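Probable quinone reductase Qor (NADPH:quinone reductase) (Zeta-crystallin homolog protein) (Mycobacterium tuberculosis, PDB 4RVU) catalyses the transfer of electrons from NADPH to quinone substrates, as a zeta-crystallin-like member of the medium-chain dehydrogenase/reductase superfamily. Local coordinates at the interface of chains A and B. Residues are numbered along the deposited sequence; one frame, centred on the assembly and turned at random. Chains: chain A/B, Probable quinone reductase Qor (NADPH:quinone reductase) (Zeta-crystallin homolog protein).

Contact 1: the interface of chains A and B. Residues chain A 139-140, 275-276, 282, 286; chain B 238-239, 267.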
# COMPACT_ATOMS: atom_id res chain seq x y z
N SER A 139 6.01 5.67 10.22
CA SER A 139 4.61 5.80 9.82
C SER A 139 4.23 5.00 8.58
O SER A 139 3.23 4.27 8.58
CB SER A 139 4.25 7.29 9.60
OG SER A 139 4.44 8.03 10.79
N VAL A 140 5.00 5.15 7.51
CA VAL A 140 4.70 4.41 6.27
C VAL A 140 4.88 2.90 6.46
O VAL A 140 3.97 2.11 6.18
CB VAL A 140 5.52 4.94 5.08
CG1 VAL A 140 5.41 4.00 3.89
CG2 VAL A 140 5.04 6.34 4.69
N HIS A 275 1.65 14.97 3.44
CA HIS A 275 0.64 14.22 4.18
C HIS A 275 1.15 13.70 5.53
O HIS A 275 0.43 13.01 6.24
CB HIS A 275 0.09 13.05 3.35
CG HIS A 275 -0.56 13.48 2.07
ND1 HIS A 275 -0.06 13.12 0.83
CD2 HIS A 275 -1.65 14.23 1.83
CE1 HIS A 275 -0.83 13.63 -0.11
NE2 HIS A 275 -1.80 14.31 0.46
N PHE A 276 2.39 14.05 5.88
CA PHE A 276 2.93 13.66 7.18
C PHE A 276 3.36 14.87 8.00
O PHE A 276 3.98 14.73 9.05
CB PHE A 276 4.08 12.65 7.02
CG PHE A 276 3.69 11.42 6.26
CD1 PHE A 276 3.32 10.26 6.93
CD2 PHE A 276 3.63 11.44 4.86
CE1 PHE A 276 2.92 9.12 6.22
CE2 PHE A 276 3.23 10.31 4.15
CZ PHE A 276 2.88 9.14 4.84
N GLU A 282 1.87 17.65 14.42
CA GLU A 282 2.50 16.49 13.78
C GLU A 282 3.91 16.85 13.35
O GLU A 282 4.84 16.07 13.54
CB GLU A 282 1.69 15.99 12.58
CG GLU A 282 2.32 14.75 11.89
CD GLU A 282 1.49 14.22 10.74
OE1 GLU A 282 0.79 15.01 10.08
OE2 GLU A 282 1.55 12.99 10.49
N ARG A 286 7.59 15.06 14.75
CA ARG A 286 8.65 14.52 13.90
C ARG A 286 9.96 15.29 14.01
O ARG A 286 11.05 14.70 14.05
CB ARG A 286 8.19 14.48 12.43
CG ARG A 286 6.88 13.69 12.22
CD ARG A 286 6.70 13.29 10.75
NE ARG A 286 5.36 12.74 10.52
CZ ARG A 286 5.03 11.47 10.66
NH1 ARG A 286 3.78 11.07 10.42
NH2 ARG A 286 5.94 10.58 11.05
N VAL B 238 -6.77 10.21 4.05
CA VAL B 238 -5.32 10.31 3.95
C VAL B 238 -4.66 9.09 4.59
O VAL B 238 -5.04 8.69 5.70
CB VAL B 238 -4.82 11.61 4.61
CG1 VAL B 238 -3.29 11.60 4.79
CG2 VAL B 238 -5.27 12.81 3.78
N ARG B 239 -3.71 8.50 3.87
CA ARG B 239 -2.96 7.31 4.31
C ARG B 239 -3.85 6.08 4.51
O ARG B 239 -3.46 5.11 5.18
CB ARG B 239 -2.12 7.60 5.56
CG ARG B 239 -1.01 8.64 5.34
CD ARG B 239 -0.42 9.09 6.68
NE ARG B 239 0.06 7.94 7.46
CZ ARG B 239 0.41 7.99 8.74
NH1 ARG B 239 0.35 9.13 9.42
NH2 ARG B 239 0.82 6.88 9.36
N TYR B 267 -2.21 3.59 0.56
CA TYR B 267 -1.60 2.31 0.26
C TYR B 267 -2.49 1.60 -0.74
O TYR B 267 -3.72 1.66 -0.62
CB TYR B 267 -1.57 1.43 1.50
CG TYR B 267 -0.73 1.93 2.65
CD1 TYR B 267 0.56 1.45 2.84
CD2 TYR B 267 -1.24 2.83 3.58
CE1 TYR B 267 1.33 1.88 3.92
CE2 TYR B 267 -0.48 3.27 4.65
CZ TYR B 267 0.80 2.78 4.81
OH TYR B 267 1.55 3.21 5.89
O HOH W 1 -0.10 11.81 8.58
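Two nitrogens of one guanidinium grip the hydroxyl OG of A:Ser139, near the C-terminal end of helix 120-140: NH1 and NH2 of A:Arg286 meet it end-on, NH2 at 3.0 Å, with OG almost in the guanidinium plane. The same arginine, extended from CG to NE, also gives its NE hydrogen to the backbone O of A:Phe276, on a carbonyl lone pair, and pairs through NH1 with A:Glu282 OE2 at 2.9 Å, met from above the carboxylate plane. Its rotation is thus fixed from several sides, and this scaffold of chain A receives B:Arg239 across what is probably the dimer interface of this quinone reductase. B:Arg239 bends at chi3 (56°) and crosses the A:Phe276 ring obliquely, the flat groups 33° apart, with its CD 3.4 Å from A:Phe276 CE1. Its NH1 hydrogen-bonds a water at 2.8 Å that also joins A:His275 O and A:Glu282 OE2. The guanidinium of A:Arg286 comes tip to tip with that of B:Arg239, a like-charge approach that A:Glu282 may offset. Beside this, the phenol of B:Tyr267 uses its OH as donor to A:Val140 O, 2.7 Å away, in the carbonyl plane and on a lone pair.

Contact 2: the interface of chains A and B. Residues chain A 252-257; chain B 253-257.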
# COMPACT_ATOMS: atom_id res chain seq x y z
N VAL A 252 8.15 6.09 -12.43
CA VAL A 252 7.77 4.68 -12.53
C VAL A 252 6.54 4.52 -13.42
O VAL A 252 5.51 5.17 -13.18
CB VAL A 252 7.47 4.09 -11.13
CG1 VAL A 252 7.00 2.65 -11.25
CG2 VAL A 252 8.70 4.17 -10.24
N PRO A 253 6.64 3.68 -14.46
CA PRO A 253 5.51 3.44 -15.37
C PRO A 253 4.33 2.81 -14.62
O PRO A 253 4.56 2.16 -13.59
CB PRO A 253 6.08 2.46 -16.40
CG PRO A 253 7.59 2.67 -16.34
CD PRO A 253 7.85 2.95 -14.88
N PRO A 254 3.10 3.01 -15.11
CA PRO A 254 1.89 2.44 -14.50
C PRO A 254 2.06 0.97 -14.11
O PRO A 254 2.58 0.17 -14.90
CB PRO A 254 0.85 2.61 -15.61
CG PRO A 254 1.25 3.91 -16.27
CD PRO A 254 2.77 3.90 -16.24
N VAL A 255 1.63 0.63 -12.90
CA VAL A 255 1.84 -0.70 -12.32
C VAL A 255 0.56 -1.53 -12.33
O VAL A 255 -0.42 -1.16 -11.68
CB VAL A 255 2.34 -0.59 -10.86
CG1 VAL A 255 2.52 -1.97 -10.24
CG2 VAL A 255 3.66 0.21 -10.80
N ASP A 256 0.55 -2.64 -13.07
CA ASP A 256 -0.56 -3.59 -12.99
C ASP A 256 -0.70 -4.05 -11.54
O ASP A 256 0.23 -4.64 -11.00
CB ASP A 256 -0.25 -4.81 -13.87
CG ASP A 256 -1.38 -5.85 -13.89
OD1 ASP A 256 -2.24 -5.85 -13.00
OD2 ASP A 256 -1.38 -6.68 -14.82
N PRO A 257 -1.86 -3.77 -10.90
CA PRO A 257 -2.02 -4.15 -9.50
C PRO A 257 -1.81 -5.64 -9.25
O PRO A 257 -1.40 -6.01 -8.15
CB PRO A 257 -3.47 -3.76 -9.20
CG PRO A 257 -3.74 -2.62 -10.12
CD PRO A 257 -3.02 -2.99 -11.39
N PRO B 253 -6.84 -1.48 -14.84
CA PRO B 253 -5.74 -0.99 -15.69
C PRO B 253 -4.52 -0.60 -14.86
O PRO B 253 -4.68 -0.21 -13.70
CB PRO B 253 -6.34 0.26 -16.36
CG PRO B 253 -7.83 -0.02 -16.38
CD PRO B 253 -8.10 -0.74 -15.08
N PRO B 254 -3.31 -0.72 -15.44
CA PRO B 254 -2.08 -0.33 -14.73
C PRO B 254 -2.21 1.04 -14.05
O PRO B 254 -2.74 1.98 -14.65
CB PRO B 254 -1.03 -0.29 -15.84
CG PRO B 254 -1.51 -1.34 -16.82
CD PRO B 254 -3.02 -1.22 -16.80
N VAL B 255 -1.75 1.14 -12.80
CA VAL B 255 -1.97 2.32 -11.96
C VAL B 255 -0.69 3.16 -11.82
O VAL B 255 0.32 2.66 -11.34
CB VAL B 255 -2.47 1.92 -10.55
CG1 VAL B 255 -2.60 3.13 -9.64
CG2 VAL B 255 -3.84 1.21 -10.66
N ASP B 256 -0.75 4.41 -12.27
CA ASP B 256 0.38 5.34 -12.10
C ASP B 256 0.56 5.54 -10.61
O ASP B 256 -0.34 6.02 -9.95
CB ASP B 256 0.05 6.69 -12.77
CG ASP B 256 1.16 7.73 -12.61
OD1 ASP B 256 2.13 7.51 -11.85
OD2 ASP B 256 1.06 8.79 -13.25
N PRO B 257 1.74 5.16 -10.07
CA PRO B 257 1.94 5.27 -8.62
C PRO B 257 1.73 6.68 -8.08
O PRO B 257 1.38 6.84 -6.90
CB PRO B 257 3.40 4.86 -8.45
CG PRO B 257 3.66 3.92 -9.61
CD PRO B 257 2.89 4.54 -10.75
O HOH W 2 4.73 7.39 -11.78
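Valines and prolines of the two chains cross at about right angles around an antiparallel beta bridge, in a proline-rich loop that precedes helix 258-262 of this medium-chain reductase. CG2 of A:Val255, anti to its own carbonyl carbon, lies across the B:Pro257 ring and touches its CG at 3.9 Å, while B:Val255 does the same to A:Pro257. A:Val252 joins from the flank: its CG1, anti to the backbone N (chi1 177°), meets the same B:Pro257 CG, so two valine methyls of chain A touch that one ring carbon. What holds the crossed side chains there is the pairing of A:Val255 with B:Val255 across the two-fold axis, in which each valine both donates to and accepts from its counterpart in the other chain. A:Val255 N reaches B:Val255 O at 2.9 Å, nearly straight at 177°, and the return bond matches it; each N-H comes from well above the carbonyl plane instead of along a lone pair. At the axis the rings of A:Pro254 and B:Pro254 meet through their CB atoms, 3.5 Å apart and tighter than ordinary van der Waals contact. A water links the outer edge, lying 2.7 Å from A:Val252 O and 2.6 Å from the carboxylate OD1 of B:Asp256.

Contact 3: the interface of chains A and B. Residues chain A 268-272, 275-276; chain B 257-258, 260-261, 264-266.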
# COMPACT_ATOMS: atom_id res chain seq x y z
N LEU A 268 1.82 -1.32 -1.94
CA LEU A 268 2.54 -0.26 -2.64
C LEU A 268 2.03 1.08 -2.12
O LEU A 268 0.83 1.32 -2.04
CB LEU A 268 2.35 -0.36 -4.16
CG LEU A 268 2.96 0.74 -5.03
CD1 LEU A 268 4.50 0.74 -4.95
CD2 LEU A 268 2.49 0.62 -6.47
N THR A 269 2.94 1.98 -1.75
CA THR A 269 2.49 3.30 -1.36
C THR A 269 3.44 4.34 -1.95
O THR A 269 4.63 4.08 -2.07
CB THR A 269 2.40 3.44 0.17
OG1 THR A 269 1.95 4.77 0.50
CG2 THR A 269 3.78 3.21 0.81
N ARG A 270 2.91 5.49 -2.32
CA ARG A 270 3.74 6.58 -2.86
C ARG A 270 3.49 7.82 -2.02
O ARG A 270 2.65 8.65 -2.36
CB ARG A 270 3.39 6.86 -4.33
CG ARG A 270 4.54 7.50 -5.16
CD ARG A 270 5.05 8.82 -4.58
NE ARG A 270 6.16 9.40 -5.33
CZ ARG A 270 6.82 10.50 -4.97
NH1 ARG A 270 6.50 11.15 -3.86
NH2 ARG A 270 7.81 10.96 -5.72
N PRO A 271 4.25 7.97 -0.92
CA PRO A 271 3.96 9.06 0.01
C PRO A 271 4.61 10.38 -0.39
O PRO A 271 5.58 10.43 -1.16
CB PRO A 271 4.57 8.57 1.32
CG PRO A 271 5.75 7.73 0.88
CD PRO A 271 5.27 7.04 -0.38
N SER A 272 4.03 11.46 0.15
CA SER A 272 4.58 12.80 0.05
C SER A 272 4.63 13.40 1.46
O SER A 272 3.72 13.18 2.25
CB SER A 272 3.70 13.66 -0.86
OG SER A 272 3.71 15.01 -0.48
N HIS A 275 1.65 14.97 3.44
CA HIS A 275 0.64 14.22 4.18
C HIS A 275 1.15 13.70 5.53
O HIS A 275 0.43 13.01 6.24
CB HIS A 275 0.09 13.05 3.35
CG HIS A 275 -0.56 13.48 2.07
ND1 HIS A 275 -0.06 13.12 0.83
CD2 HIS A 275 -1.65 14.23 1.83
CE1 HIS A 275 -0.83 13.63 -0.11
NE2 HIS A 275 -1.80 14.31 0.46
N PHE A 276 2.39 14.05 5.88
CA PHE A 276 2.93 13.66 7.18
C PHE A 276 3.36 14.87 8.00
O PHE A 276 3.98 14.73 9.05
CB PHE A 276 4.08 12.65 7.02
CG PHE A 276 3.69 11.42 6.26
CD1 PHE A 276 3.32 10.26 6.93
CD2 PHE A 276 3.63 11.44 4.86
CE1 PHE A 276 2.92 9.12 6.22
CE2 PHE A 276 3.23 10.31 4.15
CZ PHE A 276 2.88 9.14 4.84
N PRO B 257 1.74 5.16 -10.07
CA PRO B 257 1.94 5.27 -8.62
C PRO B 257 1.73 6.68 -8.08
O PRO B 257 1.38 6.84 -6.90
CB PRO B 257 3.40 4.86 -8.45
CG PRO B 257 3.66 3.92 -9.61
CD PRO B 257 2.89 4.54 -10.75
N GLN B 258 1.93 7.70 -8.91
CA GLN B 258 1.70 9.06 -8.46
C GLN B 258 0.22 9.32 -8.14
O GLN B 258 -0.09 10.28 -7.45
CB GLN B 258 2.25 10.10 -9.45
CG GLN B 258 3.79 10.19 -9.50
CD GLN B 258 4.42 10.89 -8.28
OE1 GLN B 258 3.79 11.03 -7.23
NE2 GLN B 258 5.66 11.34 -8.44
N LEU B 260 -1.41 7.45 -6.22
CA LEU B 260 -1.48 7.08 -4.81
C LEU B 260 -1.01 8.24 -3.93
O LEU B 260 -1.45 8.40 -2.79
CB LEU B 260 -0.64 5.83 -4.52
CG LEU B 260 -0.86 4.61 -5.40
CD1 LEU B 260 0.04 3.45 -4.98
CD2 LEU B 260 -2.33 4.17 -5.38
N ASN B 261 -0.09 9.04 -4.47
CA ASN B 261 0.36 10.26 -3.82
C ASN B 261 -0.79 11.26 -3.75
O ASN B 261 -1.22 11.69 -2.68
CB ASN B 261 1.52 10.83 -4.64
CG ASN B 261 2.15 12.04 -4.02
OD1 ASN B 261 1.62 12.64 -3.08
ND2 ASN B 261 3.29 12.44 -4.56
N GLY B 264 -3.71 10.94 -1.42
CA GLY B 264 -3.47 11.14 -0.00
C GLY B 264 -2.42 10.24 0.62
O GLY B 264 -2.56 9.83 1.79
N SER B 265 -1.36 9.96 -0.13
CA SER B 265 -0.30 9.03 0.31
C SER B 265 -0.95 7.73 0.80
O SER B 265 -0.68 7.24 1.90
CB SER B 265 0.57 9.68 1.38
OG SER B 265 1.31 10.77 0.84
N VAL B 266 -1.81 7.17 -0.04
CA VAL B 266 -2.55 5.98 0.34
C VAL B 266 -1.75 4.72 0.02
O VAL B 266 -0.75 4.77 -0.69
CB VAL B 266 -3.91 5.91 -0.36
CG1 VAL B 266 -4.70 7.20 -0.12
CG2 VAL B 266 -3.75 5.68 -1.86
O HOH W 3 1.77 6.22 2.90
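With chi1 at -67°, B:Ser265 holds OG anti to its carbonyl carbon, and chi2 of 116° turns the A:His275 imidazole so that ND1 meets that hydroxyl at 2.7 Å. At this probable dimer interface of a medium-chain, zeta-crystallin-type reductase, helix 258-262 and the following loop of chain B pack against strand 267-269 and its continuation in chain A. OG accepts the backbone N-H of A:Ser272 at 2.9 Å as well as pairing with ND1, where the coordinates do not settle which atom gives the hydrogen. Over one imidazole face lies B:Gly264, its CA 3.7 Å from the ring centroid in a CH-pi contact. A:Thr269, with OG1 anti to the backbone N, donates to B:Val266 O at 2.9 Å from above the carbonyl plane, and a water joins the same OG1 to B:Ser265 O. A:Arg270 bends at chi2 and runs alongside B:Gln258 and B:Asn261, its guanidinium 11° from the B:Asn261 amide plane. B:Gln258 OE1 lies over one guanidinium face while accepting B:Asn261 ND2; A:Arg270 NH1 donates to A:Pro271 O of its own chain, from above the carbonyl plane. Back toward the strand, away from that guanidinium, B:Leu260 crosses A:Leu268 at about a right angle, B:Leu260 CD1 4.0 Å from A:Leu268 CG.

The three contacts form one continuous band across the two-fold interface. Contact 3 occupies the middle: its C-alpha centre lies about 9 Å from that of contact 1 and about 13 Å from that of contact 2, whereas contacts 1 and 2 are about 22 Å apart. A:His275 and A:Phe276, from the 3-10 helix 273-276, serve both contact 1 and contact 3, and B:Pro257 serves both contact 2 and contact 3. Strand 267-269 also contributes to contacts 1 and 3, from opposite chains. Because A:Pro271 of contact 3 belongs to the NADPH site, the interface could be linked to cofactor binding.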